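Local atomic coordinates of phenolic acid decarboxylase (Sedimentibacter hydroxybenzoicus, PDB entry 7AE5), a protein that catalyses the reversible, non-oxidative decarboxylation of 4-hydroxybenzoate and 3,4-dihydroxybenzoate under anaerobic conditions, using prenylated FMN and manganese as cofactors. Residues 71-75 and 86-90; 419-423 and 433-437; 129-135 and 305-310; 259-265 and 292-298. All coordinates share one frame; numbering follows the deposited sequence.

Overall arrangement
Interactions 3 and 4 are neighbours in the FMN-binding part of this UbiD-family chain: their centres lie 18 Å apart, and Leu129 CD2 meets Val259 CG2 at 3.9 Å. Strand 287-299 of interaction 4 leads into strand 304-306 of interaction 3. Both approach the predicted active site: side chain to side chain, Ile265 is about 5 Å from Met184, predicted to bind prenylated FMN, and Leu310 about 5 Å from the predicted proton donor Glu278. Interaction 2, in the C-terminal domain, is centred 34 Å from interaction 3, yet its Met423 side chain is about 10 Å from that of Glu278. Interaction 1, in the N-terminal domain, lies away from these sites, its nearest atoms about 10 Å from interaction 3.

Interaction 1: residues 71-75 and 86-90; sequences WQNHA and TKDQF
Gln89 sets CG beside its backbone N (chi1 -63°) and runs extended from there, which carries its amide across to segment 71-75; His74, with CG anti to the backbone N (chi1 -164°), turns its ring to meet that amide. His74 ND1 donates to Gln89 OE1 over 2.6 Å. The donor sits nearly on the line of the amide C=O, but the oxygen lies somewhat out of the imidazole plane and the bond is bent at its hydrogen. The nitrogen end of the amide is engaged as well, Gln89 NE2 donating to Trp71 O at 2.9 Å. That carbonyl also accepts the helical N-H of Ala75, and the two donors reach it from opposite faces of its plane. A further bond from NE2 to Thr84 O leaves the amide gripped at both ends, which fixes its rotation. Ala75 CB lies 3.5 Å from Gln89 NE2.

The contact joins two successive helices of the N-terminal domain, 71-77 and 86-96, which run in similar directions at 28° with short axes 10.7 Å apart, a spacing filled by side chains. At the start of both segments Thr86 crosses the Trp71 indole at about a right angle. Its methyl CG2 makes a CH-pi contact over the six-membered ring, 3.7 Å from the centroid, while Thr86 OG1 rests over the same face, 3.5 Å from Trp71 CD2. The indole stands almost perpendicular to the Gln89 amide and turns its CE3 edge toward OE1. Leu323 of helix 323-336 packs on Trp71, His74 and Gln89, and Tyr319 meets the indole edge-to-face.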
# COMPACT_ATOMS: atom_id res chain seq x y z
N TRP C 71 -34.72 15.19 -15.03
CA TRP C 71 -35.03 13.93 -15.69
C TRP C 71 -36.47 13.89 -16.19
O TRP C 71 -36.78 13.10 -17.09
CB TRP C 71 -34.75 12.76 -14.76
CG TRP C 71 -33.29 12.56 -14.55
CD1 TRP C 71 -32.60 12.65 -13.37
CD2 TRP C 71 -32.32 12.27 -15.56
NE1 TRP C 71 -31.27 12.41 -13.58
CE2 TRP C 71 -31.07 12.18 -14.92
CE3 TRP C 71 -32.39 12.07 -16.94
CZ2 TRP C 71 -29.89 11.89 -15.62
CZ3 TRP C 71 -31.22 11.79 -17.63
CH2 TRP C 71 -29.99 11.70 -16.97
N GLN C 72 -37.35 14.72 -15.63
CA GLN C 72 -38.69 14.86 -16.19
C GLN C 72 -38.64 15.54 -17.55
O GLN C 72 -39.22 15.05 -18.53
CB GLN C 72 -39.59 15.64 -15.23
CG GLN C 72 -40.11 14.83 -14.05
CD GLN C 72 -39.01 14.46 -13.07
OE1 GLN C 72 -38.00 15.15 -12.95
NE2 GLN C 72 -39.21 13.35 -12.36
N ASN C 73 -37.93 16.67 -17.64
CA ASN C 73 -37.77 17.35 -18.92
C ASN C 73 -37.01 16.48 -19.92
O ASN C 73 -37.32 16.47 -21.11
CB ASN C 73 -37.03 18.68 -18.72
CG ASN C 73 -37.77 19.61 -17.78
OD1 ASN C 73 -38.70 19.20 -17.08
ND2 ASN C 73 -37.34 20.86 -17.73
N HIS C 74 -36.00 15.74 -19.43
CA HIS C 74 -35.26 14.83 -20.30
C HIS C 74 -36.15 13.73 -20.83
O HIS C 74 -36.07 13.37 -22.01
CB HIS C 74 -34.08 14.24 -19.52
CG HIS C 74 -33.03 13.60 -20.38
ND1 HIS C 74 -33.19 12.35 -20.93
CD2 HIS C 74 -31.81 14.04 -20.77
CE1 HIS C 74 -32.11 12.04 -21.63
NE2 HIS C 74 -31.26 13.05 -21.55
N ALA C 75 -37.02 13.17 -19.98
CA ALA C 75 -37.95 12.14 -20.42
C ALA C 75 -38.88 12.68 -21.50
O ALA C 75 -39.08 12.05 -22.54
CB ALA C 75 -38.74 11.61 -19.24
N THR C 86 -34.37 7.01 -14.89
CA THR C 86 -33.18 7.33 -15.68
C THR C 86 -32.66 6.09 -16.41
O THR C 86 -32.22 6.19 -17.56
CB THR C 86 -32.10 7.93 -14.78
OG1 THR C 86 -32.62 9.10 -14.13
CG2 THR C 86 -30.88 8.32 -15.59
N LYS C 87 -32.71 4.93 -15.75
CA LYS C 87 -32.28 3.70 -16.40
C LYS C 87 -33.11 3.41 -17.64
O LYS C 87 -32.57 3.04 -18.69
CB LYS C 87 -32.36 2.53 -15.41
CG LYS C 87 -32.16 1.16 -16.03
CD LYS C 87 -32.25 0.07 -14.98
CE LYS C 87 -31.27 -1.07 -15.25
NZ LYS C 87 -31.70 -2.36 -14.61
N ASP C 88 -34.43 3.57 -17.54
CA ASP C 88 -35.29 3.32 -18.70
C ASP C 88 -35.07 4.35 -19.79
O ASP C 88 -35.15 4.03 -20.98
CB ASP C 88 -36.76 3.29 -18.27
CG ASP C 88 -37.17 1.95 -17.70
OD1 ASP C 88 -38.21 1.89 -17.01
OD2 ASP C 88 -36.45 0.95 -17.93
N GLN C 89 -34.79 5.61 -19.41
CA GLN C 89 -34.39 6.60 -20.40
C GLN C 89 -33.09 6.20 -21.08
O GLN C 89 -32.89 6.45 -22.27
CB GLN C 89 -34.26 7.98 -19.75
CG GLN C 89 -35.54 8.55 -19.17
CD GLN C 89 -35.41 10.03 -18.83
OE1 GLN C 89 -34.89 10.82 -19.62
NE2 GLN C 89 -35.87 10.41 -17.64
N PHE C 90 -32.18 5.59 -20.32
CA PHE C 90 -30.91 5.14 -20.88
C PHE C 90 -31.11 4.04 -21.91
O PHE C 90 -30.45 4.02 -22.95
CB PHE C 90 -29.99 4.68 -19.74
CG PHE C 90 -28.81 3.86 -20.19
CD1 PHE C 90 -27.63 4.47 -20.56
CD2 PHE C 90 -28.88 2.47 -20.21
CE1 PHE C 90 -26.54 3.72 -20.96
CE2 PHE C 90 -27.80 1.71 -20.61
CZ PHE C 90 -26.63 2.34 -20.99

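Interaction 2: residues 419-423 and 433-437; sequences NCPGM and GMHTK
Lys437 reaches across to Cys420 and Pro421 by folding at its second torsion (chi2 -70°). Just beyond CB, CG packs 3.6 Å from Cys420 CB and nearly as close to SG. The chain then straightens, so that CE passes 3.3 Å from Pro421 O and NZ bonds that oxygen at 3.0 Å, arriving nearly in line with its C=O. NZ also donates to His435 ND1 at 3.1 Å, and Ser382 O and Met379 O complete the grip on the buried ammonium group. A methionine in place of Lys437 would probably leave Pro421 O and His435 ND1 without their shared donor.

The backbones form the end of a beta hairpin next to its connecting loop, in the C-terminal domain, strand 414-421 lying outermost within the chain beside 434-441. Cys420 and His435 are an antiparallel hydrogen-bonded pair, Cys420 N bonding His435 O and His435 N bonding Cys420 O, both at 2.9 Å. Two residues past Cys420, Gly422 CA makes a CH-pi contact over the His435 ring, 3.7 Å from its centroid; a side chain there would clash with 433-435. His435 NE2 is bonded to Asp426 in the connection, and Phe370 of a second subunit packs on Cys420.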
# COMPACT_ATOMS: atom_id res chain seq x y z
N ASN C 419 -0.27 6.69 -11.95
CA ASN C 419 0.40 7.06 -13.20
C ASN C 419 -0.36 6.56 -14.43
O ASN C 419 0.24 6.10 -15.41
CB ASN C 419 1.84 6.56 -13.21
CG ASN C 419 2.78 7.52 -13.91
OD1 ASN C 419 2.66 8.73 -13.76
ND2 ASN C 419 3.72 6.98 -14.68
N CYS C 420 -1.67 6.66 -14.39
CA CYS C 420 -2.56 6.36 -15.50
C CYS C 420 -2.90 7.64 -16.25
O CYS C 420 -2.63 8.75 -15.77
CB CYS C 420 -3.83 5.69 -14.98
SG CYS C 420 -3.54 4.03 -14.34
N PRO C 421 -3.47 7.54 -17.46
CA PRO C 421 -3.86 8.75 -18.17
C PRO C 421 -4.95 9.51 -17.42
O PRO C 421 -5.80 8.91 -16.75
CB PRO C 421 -4.38 8.23 -19.52
CG PRO C 421 -3.79 6.87 -19.65
CD PRO C 421 -3.75 6.33 -18.26
N GLY C 422 -4.90 10.83 -17.52
CA GLY C 422 -5.89 11.66 -16.88
C GLY C 422 -6.32 12.82 -17.75
O GLY C 422 -5.96 12.90 -18.92
N MET C 423 -7.10 13.74 -17.18
CA MET C 423 -7.50 14.94 -17.88
C MET C 423 -7.20 16.15 -17.01
O MET C 423 -7.45 16.13 -15.80
CB MET C 423 -9.00 14.92 -18.23
CG MET C 423 -9.33 14.05 -19.44
SD MET C 423 -8.52 14.61 -20.95
CE MET C 423 -9.65 15.89 -21.49
N GLY C 433 -3.07 16.45 -15.28
CA GLY C 433 -3.24 15.67 -16.49
C GLY C 433 -3.02 14.18 -16.32
O GLY C 433 -3.32 13.42 -17.25
N MET C 434 -2.51 13.73 -15.18
CA MET C 434 -2.35 12.32 -14.87
C MET C 434 -3.34 11.91 -13.80
O MET C 434 -3.71 12.69 -12.92
CB MET C 434 -0.92 12.01 -14.40
CG MET C 434 0.15 12.52 -15.33
SD MET C 434 0.28 11.52 -16.83
CE MET C 434 0.60 9.90 -16.13
N HIS C 435 -3.79 10.66 -13.89
CA HIS C 435 -4.76 10.11 -12.95
C HIS C 435 -4.13 9.00 -12.12
O HIS C 435 -3.24 8.27 -12.58
CB HIS C 435 -5.98 9.54 -13.67
CG HIS C 435 -7.14 10.49 -13.75
ND1 HIS C 435 -8.12 10.38 -14.71
CD2 HIS C 435 -7.47 11.56 -12.99
CE1 HIS C 435 -9.01 11.35 -14.53
NE2 HIS C 435 -8.63 12.08 -13.50
N THR C 436 -4.58 8.90 -10.89
CA THR C 436 -4.49 7.68 -10.11
C THR C 436 -5.90 7.11 -10.07
O THR C 436 -6.80 7.72 -9.49
CB THR C 436 -3.94 7.94 -8.71
OG1 THR C 436 -2.53 8.17 -8.78
CG2 THR C 436 -4.20 6.74 -7.84
N LYS C 437 -6.10 5.97 -10.72
CA LYS C 437 -7.44 5.43 -10.90
C LYS C 437 -7.89 4.68 -9.65
O LYS C 437 -7.08 4.14 -8.89
CB LYS C 437 -7.48 4.48 -12.10
CG LYS C 437 -6.97 5.08 -13.40
CD LYS C 437 -7.90 6.14 -13.95
CE LYS C 437 -7.54 6.50 -15.38
NZ LYS C 437 -8.41 7.58 -15.92

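Interaction 3: residues 129-135 and 305-310; sequences LPLYRIN and FENLYL
Asn135 ND2 donates to Leu310 O at 2.9 Å, a direct polar link between 129-135 and 305-310 in the Rift-related, FMN-binding domain of the UbiD family; the acceptor lies in the amide plane and the donor nearly in line with the carbonyl. The two segments run in almost the same direction, the first an irregular loop with an inverse gamma turn centred on Pro130, the second continuing strand 304-306 from the edge of a four-stranded mixed sheet. Replacing Asn135 with an alanine would probably leave Leu310 O without this donor and free the end of the second segment to shift, where Leu310 lies about 5 Å, side chain to side chain, from the predicted proton donor Glu278.

Earlier in both segments, Asn307 ND2 makes a weak bond of 3.1 Å to Tyr132 OH, the ring and amide planes perpendicular. The Asn307 amide is held more firmly elsewhere, OD1 by Ser144 N and ND2 by Tyr142 O. Arg133 forms a salt bridge with Glu39 of the ShdD chain.

Between the polar pairs Ile134 slides past Tyr309, Ile134 CG2 lying 3.6 Å from Tyr309 CD1. Beyond Tyr132 and Asn307, Phe305, its CG anti to the backbone N (chi1 -179°), pushes its ring among Leu129, Pro130, Leu131 and Tyr132. Pro130 O lies at the ring edge, 3.3 Å from Phe305 CD2, while Leu129 CB and Asn307 CB stand over opposite faces.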
# COMPACT_ATOMS: atom_id res chain seq x y z
N LEU C 129 -31.86 39.34 -28.58
CA LEU C 129 -31.64 38.47 -27.44
C LEU C 129 -31.59 39.27 -26.15
O LEU C 129 -30.81 40.23 -26.05
CB LEU C 129 -30.33 37.70 -27.61
CG LEU C 129 -30.18 36.85 -28.87
CD1 LEU C 129 -28.76 36.31 -28.99
CD2 LEU C 129 -31.19 35.70 -28.87
N PRO C 130 -32.41 38.93 -25.16
CA PRO C 130 -32.23 39.52 -23.83
C PRO C 130 -30.97 38.99 -23.15
O PRO C 130 -31.03 38.02 -22.38
CB PRO C 130 -33.50 39.11 -23.07
CG PRO C 130 -34.47 38.69 -24.14
CD PRO C 130 -33.64 38.13 -25.24
N LEU C 131 -29.83 39.60 -23.45
CA LEU C 131 -28.55 39.10 -22.98
C LEU C 131 -28.27 39.55 -21.55
O LEU C 131 -28.61 40.68 -21.16
CB LEU C 131 -27.43 39.58 -23.91
CG LEU C 131 -27.43 38.90 -25.28
CD1 LEU C 131 -26.74 39.77 -26.32
CD2 LEU C 131 -26.78 37.53 -25.20
N TYR C 132 -27.65 38.67 -20.78
CA TYR C 132 -27.44 38.88 -19.35
C TYR C 132 -26.16 38.16 -18.94
O TYR C 132 -25.59 37.37 -19.69
CB TYR C 132 -28.64 38.39 -18.54
CG TYR C 132 -28.91 36.91 -18.71
CD1 TYR C 132 -29.60 36.44 -19.82
CD2 TYR C 132 -28.46 35.99 -17.77
CE1 TYR C 132 -29.84 35.09 -19.99
CE2 TYR C 132 -28.70 34.64 -17.93
CZ TYR C 132 -29.39 34.19 -19.04
OH TYR C 132 -29.63 32.85 -19.19
N ARG C 133 -25.72 38.44 -17.71
CA ARG C 133 -24.52 37.80 -17.17
C ARG C 133 -24.92 36.54 -16.40
O ARG C 133 -25.71 36.61 -15.45
CB ARG C 133 -23.75 38.76 -16.27
CG ARG C 133 -22.30 38.33 -16.07
CD ARG C 133 -21.57 39.18 -15.05
NE ARG C 133 -21.45 40.57 -15.46
CZ ARG C 133 -20.58 41.02 -16.37
NH1 ARG C 133 -19.77 40.19 -17.01
NH2 ARG C 133 -20.53 42.32 -16.63
N ILE C 134 -24.38 35.40 -16.82
CA ILE C 134 -24.77 34.12 -16.24
C ILE C 134 -24.16 33.95 -14.85
O ILE C 134 -24.85 33.60 -13.89
CB ILE C 134 -24.39 32.97 -17.18
CG1 ILE C 134 -24.90 33.25 -18.59
CG2 ILE C 134 -24.94 31.65 -16.66
CD1 ILE C 134 -24.55 32.18 -19.59
N ASN C 135 -22.86 34.17 -14.73
CA ASN C 135 -22.19 34.08 -13.44
C ASN C 135 -21.47 35.38 -13.14
O ASN C 135 -21.17 36.18 -14.03
CB ASN C 135 -21.23 32.89 -13.39
CG ASN C 135 -21.92 31.60 -12.96
OD1 ASN C 135 -22.56 31.55 -11.91
ND2 ASN C 135 -21.81 30.57 -13.78
N PHE C 305 -35.19 33.56 -26.35
CA PHE C 305 -33.78 33.35 -26.07
C PHE C 305 -33.65 32.15 -25.14
O PHE C 305 -33.76 32.28 -23.92
CB PHE C 305 -33.15 34.60 -25.46
CG PHE C 305 -31.68 34.47 -25.17
CD1 PHE C 305 -30.88 33.59 -25.88
CD2 PHE C 305 -31.09 35.25 -24.18
CE1 PHE C 305 -29.53 33.48 -25.62
CE2 PHE C 305 -29.73 35.15 -23.92
CZ PHE C 305 -28.95 34.26 -24.64
N GLU C 306 -33.40 30.98 -25.72
CA GLU C 306 -33.20 29.76 -24.94
C GLU C 306 -31.74 29.72 -24.48
O GLU C 306 -30.84 29.45 -25.28
CB GLU C 306 -33.55 28.52 -25.75
CG GLU C 306 -33.46 27.22 -24.96
CD GLU C 306 -33.22 26.01 -25.84
OE1 GLU C 306 -33.11 26.17 -27.07
OE2 GLU C 306 -33.15 24.88 -25.30
N ASN C 307 -31.52 30.01 -23.20
CA ASN C 307 -30.18 30.06 -22.64
C ASN C 307 -30.09 29.11 -21.45
O ASN C 307 -31.10 28.66 -20.91
CB ASN C 307 -29.80 31.48 -22.22
CG ASN C 307 -28.34 31.79 -22.47
OD1 ASN C 307 -27.73 31.26 -23.40
ND2 ASN C 307 -27.77 32.68 -21.66
N LEU C 308 -28.85 28.82 -21.05
CA LEU C 308 -28.57 27.81 -20.04
C LEU C 308 -27.76 28.42 -18.91
O LEU C 308 -26.82 29.19 -19.14
CB LEU C 308 -27.81 26.62 -20.67
CG LEU C 308 -27.05 25.60 -19.81
CD1 LEU C 308 -27.00 24.28 -20.54
CD2 LEU C 308 -25.62 26.06 -19.50
N TYR C 309 -28.12 28.07 -17.68
CA TYR C 309 -27.29 28.36 -16.52
C TYR C 309 -26.46 27.13 -16.16
O TYR C 309 -26.96 26.00 -16.16
CB TYR C 309 -28.12 28.78 -15.31
CG TYR C 309 -27.26 28.93 -14.06
CD1 TYR C 309 -26.48 30.06 -13.88
CD2 TYR C 309 -27.22 27.93 -13.10
CE1 TYR C 309 -25.68 30.20 -12.75
CE2 TYR C 309 -26.43 28.06 -11.97
CZ TYR C 309 -25.66 29.20 -11.81
OH TYR C 309 -24.87 29.34 -10.69
N LEU C 310 -25.19 27.36 -15.84
CA LEU C 310 -24.32 26.32 -15.31
C LEU C 310 -23.56 26.87 -14.11
O LEU C 310 -23.23 28.06 -14.05
CB LEU C 310 -23.34 25.78 -16.37
CG LEU C 310 -22.02 26.51 -16.63
CD1 LEU C 310 -21.11 25.64 -17.48
CD2 LEU C 310 -22.27 27.85 -17.32

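Interaction 4: residues 259-265 and 292-298; sequences VVLEGHI and VKIDRIT
His264 and Asp295 cross at about a right angle, yet their flat groups end only 20° from coplanar. The imidazole ND1 donates to Asp295 OD2 at 2.7 Å, using the syn lone pair of that oxygen. Lys293 lies alongside His264, pointing the same way, and lays its CB over the ring, 4.0 Å from the centroid, before its ammonium group leaves for a salt bridge with Asp175.

Asp295 owes its place to a classic beta bulge in the antiparallel pair of strands 259-265 and 287-299, part of the large antiparallel sheet of the FMN-binding domain. Asp295 and Arg296 both face Glu262, whose carbonyl O accepts from Asp295 N at 2.8 Å and from Arg296 N at 3.0 Å. Gly263 follows, and a side chain on it would run into Lys293 O.

On one sheet face Leu261 and Ile297 lie side by side, Leu261 CD2 and Ile297 CG1 3.5 Å apart, while Leu261 CD1 meets Ile294 CD1 at 3.7 Å. On the other face Val260 and Thr298 also point the same way, Thr298 OG1 standing 3.3 Å from Val260 CB and bonded to Cys114 O. The Glu262 carboxylate accepts from the backbone N-H groups of Asp246 and Leu247, and Arg296 pairs with the Asp246 carboxylate.

The side chains these strands put on the Leu261 face are apolar, while Glu262, His264, Lys293 and Arg296 lie on the other; at the bulge, the Asp295 carboxylate would tend to favour a protonated His264.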
# COMPACT_ATOMS: atom_id res chain seq x y z
N VAL C 259 -33.63 31.77 -33.38
CA VAL C 259 -32.67 32.76 -33.87
C VAL C 259 -31.56 32.02 -34.60
O VAL C 259 -31.12 30.95 -34.16
CB VAL C 259 -32.09 33.61 -32.72
CG1 VAL C 259 -31.08 34.62 -33.24
CG2 VAL C 259 -33.19 34.32 -31.95
N VAL C 260 -31.12 32.58 -35.73
CA VAL C 260 -29.98 32.06 -36.47
C VAL C 260 -29.00 33.20 -36.69
O VAL C 260 -29.37 34.27 -37.19
CB VAL C 260 -30.39 31.45 -37.82
CG1 VAL C 260 -29.17 30.93 -38.56
CG2 VAL C 260 -31.41 30.33 -37.61
N LEU C 261 -27.74 32.98 -36.31
CA LEU C 261 -26.68 33.98 -36.44
C LEU C 261 -25.71 33.51 -37.51
O LEU C 261 -24.88 32.63 -37.26
CB LEU C 261 -25.97 34.21 -35.11
CG LEU C 261 -26.84 34.53 -33.89
CD1 LEU C 261 -25.97 34.90 -32.70
CD2 LEU C 261 -27.80 35.66 -34.22
N GLU C 262 -25.82 34.08 -38.70
CA GLU C 262 -24.91 33.75 -39.79
C GLU C 262 -23.73 34.72 -39.78
O GLU C 262 -23.92 35.94 -39.74
CB GLU C 262 -25.64 33.81 -41.13
CG GLU C 262 -26.84 32.88 -41.21
CD GLU C 262 -27.55 32.94 -42.54
OE1 GLU C 262 -26.93 33.39 -43.53
OE2 GLU C 262 -28.73 32.53 -42.60
N GLY C 263 -22.53 34.17 -39.79
CA GLY C 263 -21.35 35.00 -39.74
C GLY C 263 -20.10 34.23 -40.11
O GLY C 263 -20.17 33.19 -40.77
N HIS C 264 -18.96 34.76 -39.68
CA HIS C 264 -17.68 34.16 -40.03
C HIS C 264 -16.65 34.45 -38.95
O HIS C 264 -16.68 35.50 -38.30
CB HIS C 264 -17.17 34.68 -41.38
CG HIS C 264 -16.87 36.15 -41.38
ND1 HIS C 264 -17.76 37.09 -41.86
CD2 HIS C 264 -15.78 36.84 -40.97
CE1 HIS C 264 -17.23 38.29 -41.74
NE2 HIS C 264 -16.03 38.17 -41.20
N ILE C 265 -15.74 33.50 -38.76
CA ILE C 265 -14.56 33.74 -37.93
C ILE C 265 -13.67 34.76 -38.63
O ILE C 265 -13.35 34.62 -39.82
CB ILE C 265 -13.81 32.44 -37.66
CG1 ILE C 265 -14.78 31.34 -37.20
CG2 ILE C 265 -12.72 32.67 -36.62
CD1 ILE C 265 -14.10 30.18 -36.51
N VAL C 292 -15.98 36.15 -33.93
CA VAL C 292 -16.85 35.91 -35.08
C VAL C 292 -17.60 37.20 -35.37
O VAL C 292 -18.21 37.79 -34.46
CB VAL C 292 -17.83 34.75 -34.82
CG1 VAL C 292 -18.80 34.58 -35.99
CG2 VAL C 292 -17.07 33.47 -34.54
N LYS C 293 -17.55 37.65 -36.61
CA LYS C 293 -18.41 38.74 -37.06
C LYS C 293 -19.74 38.15 -37.50
O LYS C 293 -19.79 37.10 -38.14
CB LYS C 293 -17.78 39.52 -38.21
CG LYS C 293 -18.43 40.87 -38.47
CD LYS C 293 -17.73 41.62 -39.58
CE LYS C 293 -17.42 43.05 -39.16
NZ LYS C 293 -18.65 43.84 -38.89
N ILE C 294 -20.83 38.81 -37.12
CA ILE C 294 -22.17 38.34 -37.41
C ILE C 294 -22.68 39.14 -38.61
O ILE C 294 -22.93 40.35 -38.50
CB ILE C 294 -23.09 38.46 -36.19
CG1 ILE C 294 -22.81 37.31 -35.23
CG2 ILE C 294 -24.56 38.45 -36.61
CD1 ILE C 294 -23.56 37.40 -33.93
N ASP C 295 -22.81 38.47 -39.75
CA ASP C 295 -23.15 39.14 -41.00
C ASP C 295 -24.65 39.24 -41.24
O ASP C 295 -25.10 40.16 -41.93
CB ASP C 295 -22.50 38.41 -42.18
CG ASP C 295 -20.99 38.36 -42.08
OD1 ASP C 295 -20.35 39.43 -42.17
OD2 ASP C 295 -20.44 37.25 -41.90
N ARG C 296 -25.44 38.32 -40.69
CA ARG C 296 -26.89 38.36 -40.87
C ARG C 296 -27.56 37.61 -39.73
O ARG C 296 -27.03 36.60 -39.24
CB ARG C 296 -27.32 37.78 -42.22
CG ARG C 296 -28.81 37.89 -42.49
CD ARG C 296 -29.24 37.00 -43.64
NE ARG C 296 -28.88 37.58 -44.93
CZ ARG C 296 -29.74 37.79 -45.92
NH1 ARG C 296 -31.02 37.48 -45.80
NH2 ARG C 296 -29.30 38.33 -47.06
N ILE C 297 -28.72 38.10 -39.32
CA ILE C 297 -29.56 37.46 -38.32
C ILE C 297 -30.90 37.13 -38.96
O ILE C 297 -31.53 37.99 -39.57
CB ILE C 297 -29.76 38.35 -37.08
CG1 ILE C 297 -28.47 38.46 -36.27
CG2 ILE C 297 -30.89 37.81 -36.21
CD1 ILE C 297 -28.54 39.48 -35.15
N THR C 298 -31.32 35.87 -38.82
CA THR C 298 -32.65 35.44 -39.22
C THR C 298 -33.34 34.82 -38.01
O THR C 298 -32.76 33.97 -37.33
CB THR C 298 -32.60 34.42 -40.37
OG1 THR C 298 -32.38 33.11 -39.84
CG2 THR C 298 -31.47 34.76 -41.34